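Side-chain contacts in Mlr3007 protein (Mesorhizobium loti, PDB 3QQM), which probably transfers the amino group between leucine, isoleucine or valine and 2-oxoglutarate, using pyridoxal 5'-phosphate as its cofactor: residues Glu20-Arg23 with Ser29-Arg32; Val179-Leu184 with Ala190-Tyr195. One frame throughout, in Å; residues are numbered along the deposited sequence.

How the contacts relate
Contact 1 comes first along the chain and closes before contact 2 begins; their centres lie about 18 Å apart, each about 12 Å from the centre of the chain. Contact 1 belongs to the antiparallel sheet that contains strands 17-25 and 29-30, whereas contact 2 joins helix 179-186 to strand 190-193. The two nevertheless meet through Arg32, which immediately precedes helix 33-47: its NH1 forms a 2.9 Å salt bridge with Glu183 OE1, and its CB packs against Val179 CG1. Because Val179 N, and more weakly Leu180 N, hydrogen-bond to the cofactor phosphate, this bridge ties the chain leaving the hairpin to the helix that holds the cofactor.

Contact 1: residues Glu20-Arg23 with Ser29-Arg32; sequences ETMR and SFLR
Met22 and Phe30 form the apolar side of a beta-hairpin contact between strands 17-25 and 29-30, at the margin of an antiparallel sheet. The selenomethionine chain turns at its last torsion (chi3 -63°), which brings its terminal methyl over one face of the Phe30 ring: CE is 3.6 Å from the ring centroid, displaced toward the CD1-CE1 rim. SE follows obliquely, 4.6 Å from the same centroid, giving a CH-pi contact combined with a Met-aromatic one. Leu60 of helix 53-64 touches both side chains, and the edge-to-face ring of Trp24 adds to the aromatic surroundings. With an alanine here in place of Phe30, Met22 CE would probably lose the ring face it rests on, and a gap would be likely to open toward Leu60 and Leu64.

The backbones are joined by an almost straight hydrogen bond, Leu31 N to Arg23 O at 2.8 Å, and the same oxygen receives a CA-H...O contact from Phe30 CA at 3.4 Å. A water accepts from Arg23 N and donates to Leu31 O, linking the two backbones beside the direct bond. Leu31 CD2 sits over the centre of one guanidinium face of Arg23, 3.9 Å from its CZ, while Arg23 NE bonds to the carbonyl of Leu212. Met22 and Phe30 pack against helix 53-64, and strands 17-25 and 29-30 form a beta hairpin whose second strand is the outermost on its side of the antiparallel sheet in this chain.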
loop_
_atom_site.group_PDB
_atom_site.type_symbol
_atom_site.label_atom_id
_atom_site.label_comp_id
_atom_site.label_asym_id
_atom_site.label_seq_id
_atom_site.Cartn_x
_atom_site.Cartn_y
_atom_site.Cartn_z
ATOM N N GLU A 20 -1.896 -3.469 8.444
ATOM C CA GLU A 20 -1.113 -2.218 8.393
ATOM C C GLU A 20 0.356 -2.630 8.391
ATOM O O GLU A 20 0.781 -3.433 9.231
ATOM C CB GLU A 20 -1.398 -1.278 9.574
ATOM C CG GLU A 20 -2.784 -0.668 9.586
ATOM C CD GLU A 20 -3.015 0.326 8.449
ATOM O OE1 GLU A 20 -2.013 0.929 7.947
ATOM O OE2 GLU A 20 -4.192 0.523 8.070
ATOM N N THR A 21 1.109 -2.085 7.429
ATOM C CA THR A 21 2.514 -2.362 7.283
ATOM C C THR A 21 3.226 -1.030 7.403
ATOM O O THR A 21 3.060 -0.137 6.559
ATOM C CB THR A 21 2.806 -3.046 5.943
ATOM O OG1 THR A 21 2.047 -4.251 5.872
ATOM C CG2 THR A 21 4.294 -3.365 5.797
HETATM N N MSE A 22 4.063 -0.932 8.429
HETATM C CA MSE A 22 4.744 0.294 8.755
HETATM C C MSE A 22 6.253 0.147 8.956
HETATM O O MSE A 22 6.767 -0.961 9.196
HETATM C CB MSE A 22 4.164 0.806 10.083
HETATM C CG MSE A 22 2.630 0.858 10.129
HETATM SE SE MSE A 22 1.919 1.372 11.857
HETATM C CE MSE A 22 2.559 -0.105 12.943
ATOM N N ARG A 23 6.942 1.288 8.915
ATOM C CA ARG A 23 8.362 1.326 9.169
ATOM C C ARG A 23 8.578 1.957 10.519
ATOM O O ARG A 23 8.213 3.118 10.736
ATOM C CB ARG A 23 9.096 2.176 8.150
ATOM C CG ARG A 23 10.612 2.012 8.234
ATOM C CD ARG A 23 11.391 3.159 7.588
ATOM N NE ARG A 23 10.976 3.451 6.222
ATOM C CZ ARG A 23 11.459 4.455 5.482
ATOM N NH1 ARG A 23 12.416 5.261 5.966
ATOM N NH2 ARG A 23 10.980 4.656 4.254
ATOM N N SER A 29 9.703 6.248 16.387
ATOM C CA SER A 29 8.725 5.170 16.287
ATOM C C SER A 29 8.179 4.971 14.840
ATOM O O SER A 29 8.888 5.202 13.870
ATOM C CB SER A 29 7.600 5.437 17.298
ATOM O OG SER A 29 6.678 4.365 17.364
ATOM N N PHE A 30 6.919 4.595 14.700
ATOM C CA PHE A 30 6.371 4.300 13.367
ATOM C C PHE A 30 6.203 5.510 12.487
ATOM O O PHE A 30 5.603 6.484 12.875
ATOM C CB PHE A 30 5.027 3.569 13.465
ATOM C CG PHE A 30 5.073 2.341 14.299
ATOM C CD1 PHE A 30 5.616 1.188 13.810
ATOM C CD2 PHE A 30 4.609 2.359 15.608
ATOM C CE1 PHE A 30 5.675 0.060 14.590
ATOM C CE2 PHE A 30 4.664 1.236 16.398
ATOM C CZ PHE A 30 5.181 0.076 15.876
ATOM N N LEU A 31 6.729 5.428 11.282
ATOM C CA LEU A 31 6.598 6.519 10.347
ATOM C C LEU A 31 5.099 6.611 9.965
ATOM O O LEU A 31 4.448 5.592 9.745
ATOM C CB LEU A 31 7.486 6.259 9.131
ATOM C CG LEU A 31 7.913 7.401 8.222
ATOM C CD1 LEU A 31 8.603 8.526 9.016
ATOM C CD2 LEU A 31 8.861 6.877 7.100
ATOM N N ARG A 32 4.549 7.830 9.998
ATOM C CA ARG A 32 3.148 8.065 9.643
ATOM C C ARG A 32 2.187 7.246 10.523
ATOM O O ARG A 32 1.117 6.843 10.085
ATOM C CB ARG A 32 2.917 7.773 8.141
ATOM C CG ARG A 32 3.519 8.812 7.224
ATOM C CD ARG A 32 3.390 8.413 5.747
ATOM N NE ARG A 32 4.391 7.420 5.390
ATOM C CZ ARG A 32 5.631 7.733 5.028
ATOM N NH1 ARG A 32 6.005 9.015 4.928
ATOM N NH2 ARG A 32 6.493 6.767 4.740
HETATM O O HOH W 1 5.654 3.697 7.912
#

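Contact 2: residues Val179-Leu184 with Ala190-Tyr195; sequences VLRAEL and AEEAIY
Arg181 and Glu192 meet in a salt bridge between helix 179-186 and strand 190-193, their side chains crossing at about a right angle. NH2 of the arginine donates to OE2 of Glu192 at 2.8 Å, with a bent N-H...O angle of 139°. OE2 receives it on the anti lone pair, away from the other carboxylate oxygen, and lies slightly tilted out of the guanidinium plane; the two planar groups are turned 67° against each other. A water in the guanidinium plane closes a second path, accepting from Arg181 NH1 at 2.8 Å and donating to Glu192 OE2.

Arg181 reaches this far because its chain is extended from CG to NE, with CG anti to the backbone N (chi1 177°) and the next two torsions also extended. Outside partners restrain the pair further: Arg181 NH2 also bonds to the carbonyl of Pro169, and Glu192 OE2 accepts from the backbone N of Leu171. The bridge is thus tied to the end of strand 166-169 and the loop that follows it.

Nearer the turn, Ala190 N donates to Leu184 O at 3.0 Å, and Leu184 CB touches Ala190 CB at 3.7 Å. Phe158 of strand 156-160 packs on Leu184, while Leu166 of the parallel neighbour strand packs on Ala190. At the N-terminal end of helix 179-186, Val179 N hydrogen-bonds to OP1 of the lysine-linked cofactor at position 118. Strand 166-169, helix 179-186 and the parallel strand 190-193 together make a beta-alpha-beta unit, with its helix N-terminus at the cofactor phosphate.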
loop_
_atom_site.group_PDB
_atom_site.type_symbol
_atom_site.label_atom_id
_atom_site.label_comp_id
_atom_site.label_asym_id
_atom_site.label_seq_id
_atom_site.Cartn_x
_atom_site.Cartn_y
_atom_site.Cartn_z
ATOM N N VAL A 179 -1.419 5.351 2.790
ATOM C CA VAL A 179 -0.956 6.274 3.797
ATOM C C VAL A 179 0.148 7.215 3.254
ATOM O O VAL A 179 0.150 8.384 3.561
ATOM C CB VAL A 179 -0.508 5.487 5.040
ATOM C CG1 VAL A 179 0.458 6.300 5.934
ATOM C CG2 VAL A 179 -1.761 4.984 5.808
ATOM N N LEU A 180 1.098 6.704 2.489
ATOM C CA LEU A 180 2.081 7.597 1.893
ATOM C C LEU A 180 1.280 8.505 0.953
ATOM O O LEU A 180 1.411 9.715 0.989
ATOM C CB LEU A 180 3.145 6.832 1.114
ATOM C CG LEU A 180 4.105 7.711 0.300
ATOM C CD1 LEU A 180 4.983 8.593 1.224
ATOM C CD2 LEU A 180 4.993 6.917 -0.650
ATOM N N ARG A 181 0.409 7.895 0.161
ATOM C CA ARG A 181 -0.434 8.610 -0.799
ATOM C C ARG A 181 -1.152 9.738 -0.119
ATOM O O ARG A 181 -1.132 10.859 -0.595
ATOM C CB ARG A 181 -1.465 7.669 -1.408
ATOM C CG ARG A 181 -2.449 8.310 -2.376
ATOM C CD ARG A 181 -3.482 7.267 -2.803
ATOM N NE ARG A 181 -4.472 7.777 -3.753
ATOM C CZ ARG A 181 -5.579 8.413 -3.421
ATOM N NH1 ARG A 181 -5.871 8.648 -2.141
ATOM N NH2 ARG A 181 -6.404 8.827 -4.383
ATOM N N ALA A 182 -1.783 9.443 1.009
ATOM C CA ALA A 182 -2.498 10.453 1.752
ATOM C C ALA A 182 -1.563 11.580 2.204
ATOM O O ALA A 182 -1.925 12.752 2.164
ATOM C CB ALA A 182 -3.169 9.824 2.963
ATOM N N GLU A 183 -0.375 11.240 2.679
ATOM C CA GLU A 183 0.517 12.286 3.148
ATOM C C GLU A 183 0.934 13.211 1.997
ATOM O O GLU A 183 1.014 14.421 2.179
ATOM C CB GLU A 183 1.756 11.705 3.821
ATOM C CG GLU A 183 2.621 12.749 4.598
ATOM C CD GLU A 183 3.817 12.106 5.300
ATOM O OE1 GLU A 183 4.707 11.566 4.608
ATOM O OE2 GLU A 183 3.894 12.184 6.557
ATOM N N LEU A 184 1.215 12.632 0.836
ATOM C CA LEU A 184 1.637 13.410 -0.307
ATOM C C LEU A 184 0.500 14.291 -0.815
ATOM O O LEU A 184 0.745 15.393 -1.306
ATOM C CB LEU A 184 2.148 12.504 -1.430
ATOM C CG LEU A 184 3.391 11.650 -1.176
ATOM C CD1 LEU A 184 3.596 10.731 -2.367
ATOM C CD2 LEU A 184 4.644 12.497 -0.913
ATOM N N ALA A 190 1.237 15.616 -4.221
ATOM C CA ALA A 190 0.539 14.763 -5.145
ATOM C C ALA A 190 -0.856 15.350 -5.405
ATOM O O ALA A 190 -1.376 16.120 -4.586
ATOM C CB ALA A 190 0.434 13.363 -4.578
ATOM N N GLU A 191 -1.433 15.015 -6.554
ATOM C CA GLU A 191 -2.774 15.451 -6.923
ATOM C C GLU A 191 -3.496 14.297 -7.576
ATOM O O GLU A 191 -2.881 13.466 -8.228
ATOM C CB GLU A 191 -2.760 16.627 -7.883
ATOM C CG GLU A 191 -2.378 17.945 -7.242
ATOM C CD GLU A 191 -2.239 19.076 -8.247
ATOM O OE1 GLU A 191 -2.585 18.869 -9.447
ATOM O OE2 GLU A 191 -1.777 20.184 -7.827
ATOM N N GLU A 192 -4.802 14.244 -7.374
ATOM C CA GLU A 192 -5.587 13.196 -7.961
ATOM C C GLU A 192 -5.710 13.388 -9.469
ATOM O O GLU A 192 -5.722 14.517 -9.982
ATOM C CB GLU A 192 -6.952 13.051 -7.277
ATOM C CG GLU A 192 -6.842 12.352 -5.895
ATOM C CD GLU A 192 -8.192 11.986 -5.318
ATOM O OE1 GLU A 192 -9.068 12.856 -5.351
ATOM O OE2 GLU A 192 -8.366 10.828 -4.832
ATOM N N ALA A 193 -5.731 12.275 -10.177
ATOM C CA ALA A 193 -5.823 12.316 -11.630
ATOM C C ALA A 193 -6.238 10.956 -12.171
ATOM O O ALA A 193 -6.347 10.014 -11.439
ATOM C CB ALA A 193 -4.473 12.777 -12.245
ATOM N N ILE A 194 -6.490 10.902 -13.469
ATOM C CA ILE A 194 -6.909 9.690 -14.149
ATOM C C ILE A 194 -6.013 9.495 -15.366
ATOM O O ILE A 194 -5.779 10.423 -16.138
ATOM C CB ILE A 194 -8.350 9.804 -14.618
ATOM C CG1 ILE A 194 -9.267 10.162 -13.449
ATOM C CG2 ILE A 194 -8.808 8.509 -15.256
ATOM C CD1 ILE A 194 -10.725 10.485 -13.890
ATOM N N TYR A 195 -5.493 8.295 -15.522
ATOM C CA TYR A 195 -4.639 7.997 -16.660
ATOM C C TYR A 195 -4.507 6.491 -16.900
ATOM O O TYR A 195 -4.720 5.686 -16.005
ATOM C CB TYR A 195 -3.260 8.678 -16.513
ATOM C CG TYR A 195 -2.544 8.473 -15.183
ATOM C CD1 TYR A 195 -1.937 7.269 -14.863
ATOM C CD2 TYR A 195 -2.392 9.512 -14.301
ATOM C CE1 TYR A 195 -1.251 7.109 -13.652
ATOM C CE2 TYR A 195 -1.673 9.367 -13.110
ATOM C CZ TYR A 195 -1.129 8.171 -12.787
ATOM O OH TYR A 195 -0.458 8.052 -11.586
HETATM O O HOH W 2 -8.057 10.420 -1.931
#